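Local structure of ralf, proline/betaine transporter (Legionella pneumophila, 4D7Q) at residues A[235-238]-A[242-245]; A[214-219]-A[224-229]; A[228-233]-A[282-287]; A[142-147]-A[259-264]. The protein probably acts as a guanine nucleotide exchange factor, here as an engineered chimera joining a Legionella Sec7 domain to a Rickettsia capping domain. The protein carries 2 engineered substitutions. One frame throughout, in Å; residues are numbered along the deposited sequence.

Interaction 1. Residues A[235-238]-A[242-245]; sequences IQNI and LQNN
The carbonyl oxygen of Leu-242 is gripped by two N-H groups: Asn-237 ND2 at 2.8 Å from Leu-242 O, and the backbone N of Asn-245 at 3.0 Å. The two donors arrive over opposite faces of the carbonyl plane. The side-chain bond is nearly straight, 166° at the hydrogen, and Leu-242 O lies close to the plane of the Asn-237 amide, although ND2 stands above the carbonyl plane and so uses neither lone pair. Asn-237 reaches the turn because its CG is anti to the backbone N (chi1 179°), which carries the amide across the gap. The bond from Asn-245 N closes a type I beta turn from Leu-242 to Asn-245, in the capping-domain loop between helix 220-230 and strand 248-252, so the asparagine clamps one arm of this loop onto the turn in the other. ND2 also comes within 2.9 Å of Asn-245 O. Beside the amide, the chain of Gln-243, bent at chi2, runs past Asn-237 in the opposite direction, with the two amide planes 56° apart. Leu-242 CB packs at 3.9 Å from Asn-237 OD1, while the rest of its side chain is buried against Leu-318, Gln-321 and Ile-322 of helix 313-325.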
# COMPACT_ATOMS: atom_id res chain seq x y z
N ILE A 235 5.55 -24.23 -1.64
CA ILE A 235 6.86 -23.58 -1.72
C ILE A 235 7.84 -24.32 -0.80
O ILE A 235 7.58 -24.49 0.39
CB ILE A 235 6.78 -22.04 -1.43
CG1 ILE A 235 5.80 -21.36 -2.40
CG2 ILE A 235 8.17 -21.37 -1.47
CD1 ILE A 235 5.33 -20.01 -1.99
N GLN A 236 8.93 -24.78 -1.36
CA GLN A 236 9.99 -25.46 -0.62
C GLN A 236 11.13 -24.47 -0.31
O GLN A 236 11.17 -23.38 -0.88
CB GLN A 236 10.48 -26.70 -1.39
CG GLN A 236 9.45 -27.83 -1.31
CD GLN A 236 9.85 -29.05 -2.09
OE1 GLN A 236 9.60 -29.15 -3.29
NE2 GLN A 236 10.45 -30.02 -1.41
N ASN A 237 12.03 -24.84 0.63
CA ASN A 237 13.20 -24.04 0.98
C ASN A 237 14.22 -24.11 -0.17
O ASN A 237 15.01 -25.05 -0.27
CB ASN A 237 13.78 -24.48 2.33
CG ASN A 237 15.01 -23.73 2.79
OD1 ASN A 237 15.50 -22.79 2.15
ND2 ASN A 237 15.56 -24.12 3.93
N ILE A 238 14.17 -23.12 -1.05
CA ILE A 238 15.06 -23.00 -2.22
C ILE A 238 16.06 -21.84 -2.01
O ILE A 238 16.72 -21.39 -2.95
CB ILE A 238 14.18 -22.81 -3.51
CG1 ILE A 238 13.02 -21.80 -3.28
CG2 ILE A 238 13.59 -24.16 -3.95
CD1 ILE A 238 13.23 -20.41 -3.75
N LEU A 242 19.76 -20.29 3.54
CA LEU A 242 18.96 -20.99 4.50
C LEU A 242 18.93 -22.52 4.33
O LEU A 242 18.06 -23.18 4.84
CB LEU A 242 17.55 -20.40 4.49
CG LEU A 242 17.39 -18.96 4.97
CD1 LEU A 242 16.00 -18.43 4.68
CD2 LEU A 242 17.68 -18.81 6.45
N GLN A 243 19.89 -23.06 3.62
CA GLN A 243 19.90 -24.48 3.30
C GLN A 243 20.12 -25.49 4.46
O GLN A 243 19.88 -26.65 4.29
CB GLN A 243 20.82 -24.74 2.12
CG GLN A 243 20.24 -24.32 0.79
CD GLN A 243 18.85 -24.87 0.52
OE1 GLN A 243 17.92 -24.14 0.40
NE2 GLN A 243 18.74 -26.16 0.43
N ASN A 244 20.54 -25.00 5.62
CA ASN A 244 20.66 -25.82 6.83
C ASN A 244 19.51 -25.53 7.78
O ASN A 244 19.48 -26.08 8.88
CB ASN A 244 22.01 -25.58 7.53
CG ASN A 244 23.15 -26.32 6.89
OD1 ASN A 244 23.21 -27.56 6.90
ND2 ASN A 244 24.08 -25.59 6.29
N ASN A 245 18.58 -24.62 7.37
CA ASN A 245 17.43 -24.22 8.18
C ASN A 245 16.20 -25.01 7.81
O ASN A 245 15.91 -25.20 6.63
CB ASN A 245 17.13 -22.71 8.01
CG ASN A 245 18.07 -21.79 8.78
OD1 ASN A 245 17.65 -21.04 9.67
ND2 ASN A 245 19.35 -21.80 8.43

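Interaction 2. Residues A[214-219]-A[224-229]; sequences ISSQND and QLNQFL
Two torsions bring the polar groups of this contact together: Asn-226 holds CG anti to its own backbone N (chi1 179°), pointing the amide off the helix, and Ser-216 turns OG beside its backbone N (chi1 -84°), toward that amide. The resulting bond, from Asn-226 ND2 to Ser-216 OG, is weak by both length and angle: 3.3 Å, with 133° at the hydrogen. Packing adds little, the segments burying only 78 Å² between them. The contact ties helix 220-230 of the capping domain to the loop that leads into it from strand 208-214. That loop is shaped by an ST motif, in which Ser-215 OG accepts from Asn-218 N at 3.0 Å, while Asn-218 OD1 takes the backbone N of Ser-215, also at 3.0 Å. At the end of the loop Asp-219 is the N-cap of the helix, its OD1 accepting from the backbone N of Phe-222. The stronger partner of the buried Asn-226 is Lys-284, whose NZ bonds to OD1, and ND2 makes a further weak bond to Glu-230 OE2. Ser-216 is therefore a secondary acceptor: the lysine, rather than the serine, probably does most to fix the rotation of the amide.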
# COMPACT_ATOMS: atom_id res chain seq x y z
N ILE A 214 12.87 -7.98 -11.27
CA ILE A 214 13.29 -9.35 -11.00
C ILE A 214 12.66 -10.27 -12.04
O ILE A 214 11.55 -9.99 -12.50
CB ILE A 214 13.00 -9.77 -9.52
CG1 ILE A 214 13.93 -10.92 -9.05
CG2 ILE A 214 11.49 -10.05 -9.24
CD1 ILE A 214 14.04 -11.12 -7.52
N SER A 215 13.37 -11.32 -12.47
CA SER A 215 12.80 -12.28 -13.43
C SER A 215 13.30 -13.70 -13.26
O SER A 215 14.37 -13.92 -12.69
CB SER A 215 12.93 -11.79 -14.88
OG SER A 215 14.12 -12.20 -15.53
N SER A 216 12.53 -14.67 -13.77
CA SER A 216 12.89 -16.09 -13.81
C SER A 216 14.13 -16.28 -14.67
O SER A 216 14.95 -17.17 -14.41
CB SER A 216 11.74 -16.93 -14.38
OG SER A 216 10.78 -17.25 -13.39
N GLN A 217 14.29 -15.42 -15.69
CA GLN A 217 15.42 -15.45 -16.62
C GLN A 217 16.69 -14.89 -15.99
O GLN A 217 17.77 -15.36 -16.32
CB GLN A 217 15.08 -14.69 -17.93
CG GLN A 217 14.08 -15.41 -18.85
CD GLN A 217 12.67 -15.54 -18.29
OE1 GLN A 217 11.96 -14.56 -18.02
NE2 GLN A 217 12.23 -16.78 -18.11
N ASN A 218 16.56 -13.89 -15.09
CA ASN A 218 17.71 -13.25 -14.45
C ASN A 218 18.03 -13.70 -13.00
O ASN A 218 19.10 -13.35 -12.50
CB ASN A 218 17.64 -11.71 -14.59
CG ASN A 218 16.55 -11.00 -13.78
OD1 ASN A 218 16.36 -11.22 -12.57
ND2 ASN A 218 15.89 -10.03 -14.41
N ASP A 219 17.11 -14.46 -12.34
CA ASP A 219 17.30 -14.89 -10.95
C ASP A 219 16.87 -16.37 -10.71
O ASP A 219 15.69 -16.70 -10.88
CB ASP A 219 16.52 -13.93 -10.01
CG ASP A 219 16.92 -13.97 -8.55
OD1 ASP A 219 17.01 -15.08 -7.99
OD2 ASP A 219 17.10 -12.89 -7.96
N GLN A 224 12.73 -20.45 -9.30
CA GLN A 224 12.23 -21.56 -8.50
C GLN A 224 10.95 -21.17 -7.74
O GLN A 224 9.96 -21.90 -7.82
CB GLN A 224 13.32 -22.07 -7.55
CG GLN A 224 14.44 -22.78 -8.29
CD GLN A 224 15.50 -23.27 -7.34
OE1 GLN A 224 16.42 -22.54 -6.98
NE2 GLN A 224 15.36 -24.50 -6.90
N LEU A 225 10.96 -20.00 -7.08
CA LEU A 225 9.79 -19.51 -6.35
C LEU A 225 8.59 -19.37 -7.28
O LEU A 225 7.53 -19.90 -6.98
CB LEU A 225 10.11 -18.18 -5.64
CG LEU A 225 8.95 -17.47 -4.92
CD1 LEU A 225 8.35 -18.34 -3.81
CD2 LEU A 225 9.39 -16.13 -4.38
N ASN A 226 8.80 -18.71 -8.44
CA ASN A 226 7.77 -18.50 -9.45
C ASN A 226 7.20 -19.84 -10.00
O ASN A 226 5.99 -19.92 -10.21
CB ASN A 226 8.28 -17.59 -10.56
CG ASN A 226 7.27 -17.36 -11.65
OD1 ASN A 226 6.18 -16.84 -11.41
ND2 ASN A 226 7.60 -17.79 -12.86
N GLN A 227 8.07 -20.87 -10.20
CA GLN A 227 7.66 -22.21 -10.66
C GLN A 227 6.65 -22.83 -9.69
O GLN A 227 5.67 -23.41 -10.14
CB GLN A 227 8.87 -23.13 -10.83
CG GLN A 227 9.60 -22.96 -12.15
CD GLN A 227 10.91 -23.71 -12.25
OE1 GLN A 227 11.40 -24.31 -11.28
NE2 GLN A 227 11.51 -23.69 -13.44
N PHE A 228 6.86 -22.68 -8.36
CA PHE A 228 5.92 -23.20 -7.36
C PHE A 228 4.58 -22.49 -7.49
O PHE A 228 3.54 -23.14 -7.44
CB PHE A 228 6.45 -23.05 -5.92
CG PHE A 228 7.68 -23.86 -5.59
CD1 PHE A 228 7.69 -25.24 -5.76
CD2 PHE A 228 8.80 -23.25 -5.04
CE1 PHE A 228 8.82 -25.99 -5.46
CE2 PHE A 228 9.94 -23.99 -4.74
CZ PHE A 228 9.94 -25.35 -4.94
N LEU A 229 4.62 -21.16 -7.65
CA LEU A 229 3.43 -20.33 -7.81
C LEU A 229 2.66 -20.69 -9.08
O LEU A 229 1.46 -20.97 -9.00
CB LEU A 229 3.78 -18.83 -7.77
CG LEU A 229 4.39 -18.29 -6.46
CD1 LEU A 229 4.47 -16.79 -6.48
CD2 LEU A 229 3.61 -18.75 -5.24

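Interaction 3. Residues A[228-233]-A[282-287]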
# COMPACT_ATOMS: atom_id res chain seq x y z
N PHE A 228 6.86 -22.68 -8.36
CA PHE A 228 5.92 -23.20 -7.36
C PHE A 228 4.58 -22.49 -7.49
O PHE A 228 3.54 -23.14 -7.44
CB PHE A 228 6.45 -23.05 -5.92
CG PHE A 228 7.68 -23.86 -5.59
CD1 PHE A 228 7.69 -25.24 -5.76
CD2 PHE A 228 8.80 -23.25 -5.04
CE1 PHE A 228 8.82 -25.99 -5.46
CE2 PHE A 228 9.94 -23.99 -4.74
CZ PHE A 228 9.94 -25.35 -4.94
N LEU A 229 4.62 -21.16 -7.65
CA LEU A 229 3.43 -20.33 -7.81
C LEU A 229 2.66 -20.69 -9.08
O LEU A 229 1.46 -20.97 -9.00
CB LEU A 229 3.78 -18.83 -7.77
CG LEU A 229 4.39 -18.29 -6.46
CD1 LEU A 229 4.47 -16.79 -6.48
CD2 LEU A 229 3.61 -18.75 -5.24
N GLU A 230 3.35 -20.83 -10.18
CA GLU A 230 2.74 -21.17 -11.44
C GLU A 230 2.17 -22.60 -11.57
O GLU A 230 1.20 -22.76 -12.27
CB GLU A 230 3.70 -20.88 -12.59
CG GLU A 230 3.73 -19.41 -13.00
CD GLU A 230 4.78 -19.08 -14.03
OE1 GLU A 230 5.41 -20.00 -14.55
OE2 GLU A 230 4.98 -17.89 -14.33
N GLU A 231 2.78 -23.57 -10.89
CA GLU A 231 2.29 -24.92 -10.88
C GLU A 231 1.41 -25.15 -9.68
O GLU A 231 0.95 -26.22 -9.48
CB GLU A 231 3.45 -25.90 -10.88
CG GLU A 231 4.50 -25.57 -11.92
CD GLU A 231 5.51 -26.68 -12.15
OE1 GLU A 231 5.79 -27.46 -11.25
OE2 GLU A 231 6.06 -26.73 -13.25
N LYS A 232 1.19 -24.12 -8.90
CA LYS A 232 0.42 -24.23 -7.67
C LYS A 232 0.87 -25.36 -6.76
O LYS A 232 0.07 -26.09 -6.25
CB LYS A 232 -1.08 -24.33 -7.95
CG LYS A 232 -1.67 -23.16 -8.69
CD LYS A 232 -3.11 -23.45 -9.04
N ARG A 233 2.17 -25.50 -6.56
CA ARG A 233 2.66 -26.58 -5.71
C ARG A 233 2.98 -25.98 -4.33
O ARG A 233 3.17 -24.77 -4.23
CB ARG A 233 3.97 -27.15 -6.29
CG ARG A 233 3.85 -27.90 -7.61
CD ARG A 233 5.23 -28.25 -8.14
NE ARG A 233 6.04 -27.07 -8.48
CZ ARG A 233 7.28 -27.13 -8.96
NH1 ARG A 233 7.89 -28.30 -9.12
NH2 ARG A 233 7.93 -26.01 -9.28
N VAL A 282 5.05 -10.86 -3.56
CA VAL A 282 5.32 -11.16 -4.97
C VAL A 282 4.36 -10.37 -5.88
O VAL A 282 3.13 -10.49 -5.75
CB VAL A 282 5.26 -12.69 -5.28
CG1 VAL A 282 5.47 -12.96 -6.79
CG2 VAL A 282 6.27 -13.48 -4.44
N TYR A 283 4.93 -9.62 -6.83
CA TYR A 283 4.24 -8.82 -7.83
C TYR A 283 4.71 -9.16 -9.20
O TYR A 283 5.92 -9.19 -9.45
CB TYR A 283 4.49 -7.32 -7.63
CG TYR A 283 3.98 -6.81 -6.31
CD1 TYR A 283 4.74 -6.95 -5.14
CD2 TYR A 283 2.73 -6.20 -6.21
CE1 TYR A 283 4.25 -6.53 -3.91
CE2 TYR A 283 2.26 -5.73 -4.99
CZ TYR A 283 3.03 -5.88 -3.84
OH TYR A 283 2.54 -5.45 -2.64
N LYS A 284 3.78 -9.41 -10.09
CA LYS A 284 4.11 -9.70 -11.49
C LYS A 284 3.11 -8.93 -12.38
O LYS A 284 1.93 -8.85 -12.00
CB LYS A 284 4.06 -11.21 -11.79
CG LYS A 284 5.13 -12.05 -11.06
CD LYS A 284 5.38 -13.41 -11.71
CE LYS A 284 4.19 -14.34 -11.60
NZ LYS A 284 4.23 -15.41 -12.63
N PRO A 285 3.57 -8.34 -13.52
CA PRO A 285 2.63 -7.64 -14.43
C PRO A 285 1.35 -8.43 -14.68
O PRO A 285 1.39 -9.62 -14.97
CB PRO A 285 3.45 -7.45 -15.72
CG PRO A 285 4.83 -7.33 -15.21
CD PRO A 285 4.94 -8.33 -14.08
N SER A 286 0.23 -7.76 -14.49
CA SER A 286 -1.07 -8.36 -14.62
C SER A 286 -1.98 -7.52 -15.53
O SER A 286 -1.62 -6.49 -15.96
CB SER A 286 -1.69 -8.50 -13.23
OG SER A 286 -0.98 -9.41 -12.47
N ILE A 287 -3.17 -8.01 -15.78
CA ILE A 287 -4.07 -7.36 -16.69
C ILE A 287 -4.32 -5.87 -16.42
O ILE A 287 -4.23 -5.10 -17.30
CB ILE A 287 -5.38 -8.14 -16.91
CG1 ILE A 287 -6.14 -7.58 -18.11
CG2 ILE A 287 -6.23 -8.16 -15.66
CD1 ILE A 287 -7.32 -8.37 -18.56
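Apolar contact between the segments comes down to one methyl pair, Leu-229 CD1 and Val-282 CG1, 4.0 Å apart. The two side chains reach toward each other tip to tip, one from helix 220-230 and the other from the end of strand 277-283. Val-282 places CG1 anti to its backbone N (chi1 177°), which sends this branch to the leucine, while its side chain also touches Leu-225 one helical turn earlier. Leu-225 and Leu-229 thus set the helix against strand 277-283 of the antiparallel sheet of the capping domain.

The charged contact lies two residues on, just past the end of the strand, where Lys-284 NZ stands 3.1 Å from Glu-230 OE2 in a salt bridge. The two chains cross obliquely; the glutamate is extended beyond CG, whereas the lysine bends at chi3 (-67°) and thereby brings its ammonium group round to the helix. The ammonium of Lys-284 is held more strongly by Asn-226, one turn back from Glu-230.

Local hydrogen bonds shape the ends of both segments. After the helix, Lys-232 takes positive phi (50°) in a Schellman motif, with Arg-233 N bonded to Phe-228 O at 2.9 Å and Lys-232 N to Leu-229 O at 3.2 Å. Past the strand, the hydroxyl of Ser-286 donates through OG to Lys-284 O at 3.0 Å.

The lysine, glutamate and asparagine form a small polar cluster near the leucine-valine contact, one of its links weak. A neutral amide oxygen and a carboxylate share the ammonium, which would be expected to stabilise its positive charge near the last turn of the helix.

Interaction 4. Residues A[142-147]-A[259-264]; sequences AFQTIM and SKFTGY
The interface between the Sec7 domain and the capping domain is built here around Phe-261 of helix 256-262, which meets helix 135-152 of the Sec7 domain. Phe-143 CB sits over one face of the Phe-261 ring, 3.9 Å from its centroid and only 10° off the normal, a CH-pi contact. The Phe-143 ring itself lies obliquely to it, planes at 48°, and its CD1 approaches Phe-261 CB to 3.7 Å. The main chain takes part too, since Phe-143 O is 3.5 Å from Phe-261 CE1. These two domains come from different bacteria in the fusion, Legionella for Sec7 and Rickettsia for the cap, so the fit belongs to an engineered pairing. At the ring edge, near its plane, Gln-144 OE1 lies 3.7 Å from Phe-261 CZ; the glutamine points its first bond away from the cap, but the bend at chi2 (66°) swings the amide back, nearly perpendicular to the ring. Met-147, one turn after Phe-143, adds an oblique Met-aromatic contact, its SD 4.0 Å from Phe-261 CE1. Phe-257 and Phe-288 stack with Phe-261, and Trp-291 of helix 290-293 touches both Phe-143 and Met-147.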
# COMPACT_ATOMS: atom_id res chain seq x y z
N ALA A 142 -13.58 3.24 -8.22
CA ALA A 142 -12.30 3.87 -7.84
C ALA A 142 -11.11 3.25 -8.56
O ALA A 142 -10.32 3.99 -9.16
CB ALA A 142 -12.09 3.84 -6.34
N PHE A 143 -10.97 1.92 -8.51
CA PHE A 143 -9.89 1.22 -9.20
C PHE A 143 -9.98 1.41 -10.72
O PHE A 143 -8.95 1.58 -11.38
CB PHE A 143 -9.84 -0.27 -8.82
CG PHE A 143 -8.94 -0.51 -7.62
CD1 PHE A 143 -7.55 -0.46 -7.75
CD2 PHE A 143 -9.48 -0.70 -6.34
CE1 PHE A 143 -6.73 -0.63 -6.63
CE2 PHE A 143 -8.65 -0.89 -5.23
CZ PHE A 143 -7.28 -0.85 -5.39
N GLN A 144 -11.20 1.44 -11.27
CA GLN A 144 -11.37 1.67 -12.71
C GLN A 144 -10.89 3.06 -13.11
O GLN A 144 -10.26 3.19 -14.16
CB GLN A 144 -12.82 1.49 -13.17
CG GLN A 144 -12.96 1.30 -14.71
CD GLN A 144 -12.34 -0.01 -15.18
OE1 GLN A 144 -12.33 -1.03 -14.47
NE2 GLN A 144 -11.79 -0.01 -16.38
N THR A 145 -11.29 4.09 -12.31
CA THR A 145 -11.01 5.52 -12.52
C THR A 145 -9.50 5.77 -12.49
O THR A 145 -8.98 6.45 -13.37
CB THR A 145 -11.80 6.36 -11.50
OG1 THR A 145 -13.20 6.14 -11.66
CG2 THR A 145 -11.48 7.85 -11.56
N ILE A 146 -8.81 5.19 -11.50
CA ILE A 146 -7.36 5.34 -11.38
C ILE A 146 -6.65 4.81 -12.64
O ILE A 146 -5.78 5.48 -13.21
CB ILE A 146 -6.84 4.60 -10.12
CG1 ILE A 146 -7.35 5.24 -8.80
CG2 ILE A 146 -5.29 4.56 -10.14
CD1 ILE A 146 -7.14 4.28 -7.49
N MET A 147 -7.00 3.57 -13.04
CA MET A 147 -6.38 2.89 -14.17
C MET A 147 -6.65 3.64 -15.46
O MET A 147 -5.71 3.88 -16.22
CB MET A 147 -6.83 1.43 -14.28
CG MET A 147 -6.28 0.74 -15.53
SD MET A 147 -6.92 -0.92 -15.78
CE MET A 147 -8.53 -0.59 -16.31
N SER A 259 -5.30 -8.49 -7.05
CA SER A 259 -4.23 -9.09 -7.83
C SER A 259 -4.19 -8.52 -9.27
O SER A 259 -3.12 -8.22 -9.79
CB SER A 259 -4.43 -10.60 -7.89
OG SER A 259 -3.22 -11.22 -8.29
N LYS A 260 -5.38 -8.40 -9.92
CA LYS A 260 -5.50 -7.89 -11.28
C LYS A 260 -5.11 -6.42 -11.37
O LYS A 260 -4.42 -6.04 -12.30
CB LYS A 260 -6.92 -8.09 -11.82
CG LYS A 260 -7.21 -9.54 -12.16
CD LYS A 260 -8.65 -9.67 -12.63
CE LYS A 260 -8.99 -11.06 -13.11
NZ LYS A 260 -10.40 -11.09 -13.56
N PHE A 261 -5.51 -5.62 -10.38
CA PHE A 261 -5.23 -4.18 -10.38
C PHE A 261 -3.86 -3.78 -9.88
O PHE A 261 -3.45 -2.64 -10.08
CB PHE A 261 -6.38 -3.40 -9.70
CG PHE A 261 -7.58 -3.13 -10.61
CD1 PHE A 261 -7.58 -2.05 -11.47
CD2 PHE A 261 -8.68 -3.99 -10.61
CE1 PHE A 261 -8.68 -1.81 -12.31
CE2 PHE A 261 -9.77 -3.74 -11.45
CZ PHE A 261 -9.77 -2.66 -12.30
N THR A 262 -3.13 -4.69 -9.23
CA THR A 262 -1.81 -4.31 -8.67
C THR A 262 -0.70 -5.28 -9.03
O THR A 262 0.48 -4.97 -8.82
CB THR A 262 -1.89 -4.27 -7.13
OG1 THR A 262 -2.24 -5.55 -6.67
CG2 THR A 262 -2.85 -3.25 -6.59
N GLY A 263 -1.08 -6.46 -9.50
CA GLY A 263 -0.11 -7.50 -9.85
C GLY A 263 0.38 -8.29 -8.65
O GLY A 263 1.29 -9.11 -8.78
N TYR A 264 -0.23 -8.05 -7.48
CA TYR A 264 0.12 -8.75 -6.24
C TYR A 264 -0.34 -10.17 -6.36
O TYR A 264 -1.55 -10.41 -6.44
CB TYR A 264 -0.55 -8.04 -5.05
CG TYR A 264 -0.36 -8.69 -3.70
CD1 TYR A 264 0.91 -8.99 -3.22
CD2 TYR A 264 -1.43 -8.84 -2.84
CE1 TYR A 264 1.10 -9.52 -1.94
CE2 TYR A 264 -1.27 -9.39 -1.56
CZ TYR A 264 -0.00 -9.73 -1.12
OH TYR A 264 0.13 -10.23 0.15

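Interactions 1, 2 and 3 lie wholly in the capping domain, whereas interaction 4 joins it to the Sec7 domain. Interactions 2 and 3 share helix 220-230, with centres about 9 Å apart, and meet through Asn-226 and Lys-284. Along the chain, interaction 2 closes first and interaction 1 follows in the next loop, its centre about 15 Å from that of interaction 2; interactions 3 and 4 cross, their segments alternating. Residues 282-287 lead to the domain interface: Lys-284 pairs by its backbone with Gly-263, about 17 Å separating the centres of interactions 3 and 4. The segment 282-287 thus connects the cap's helix with its Sec7-facing side, while interaction 1 lies about 33 Å from interaction 4, centre to centre.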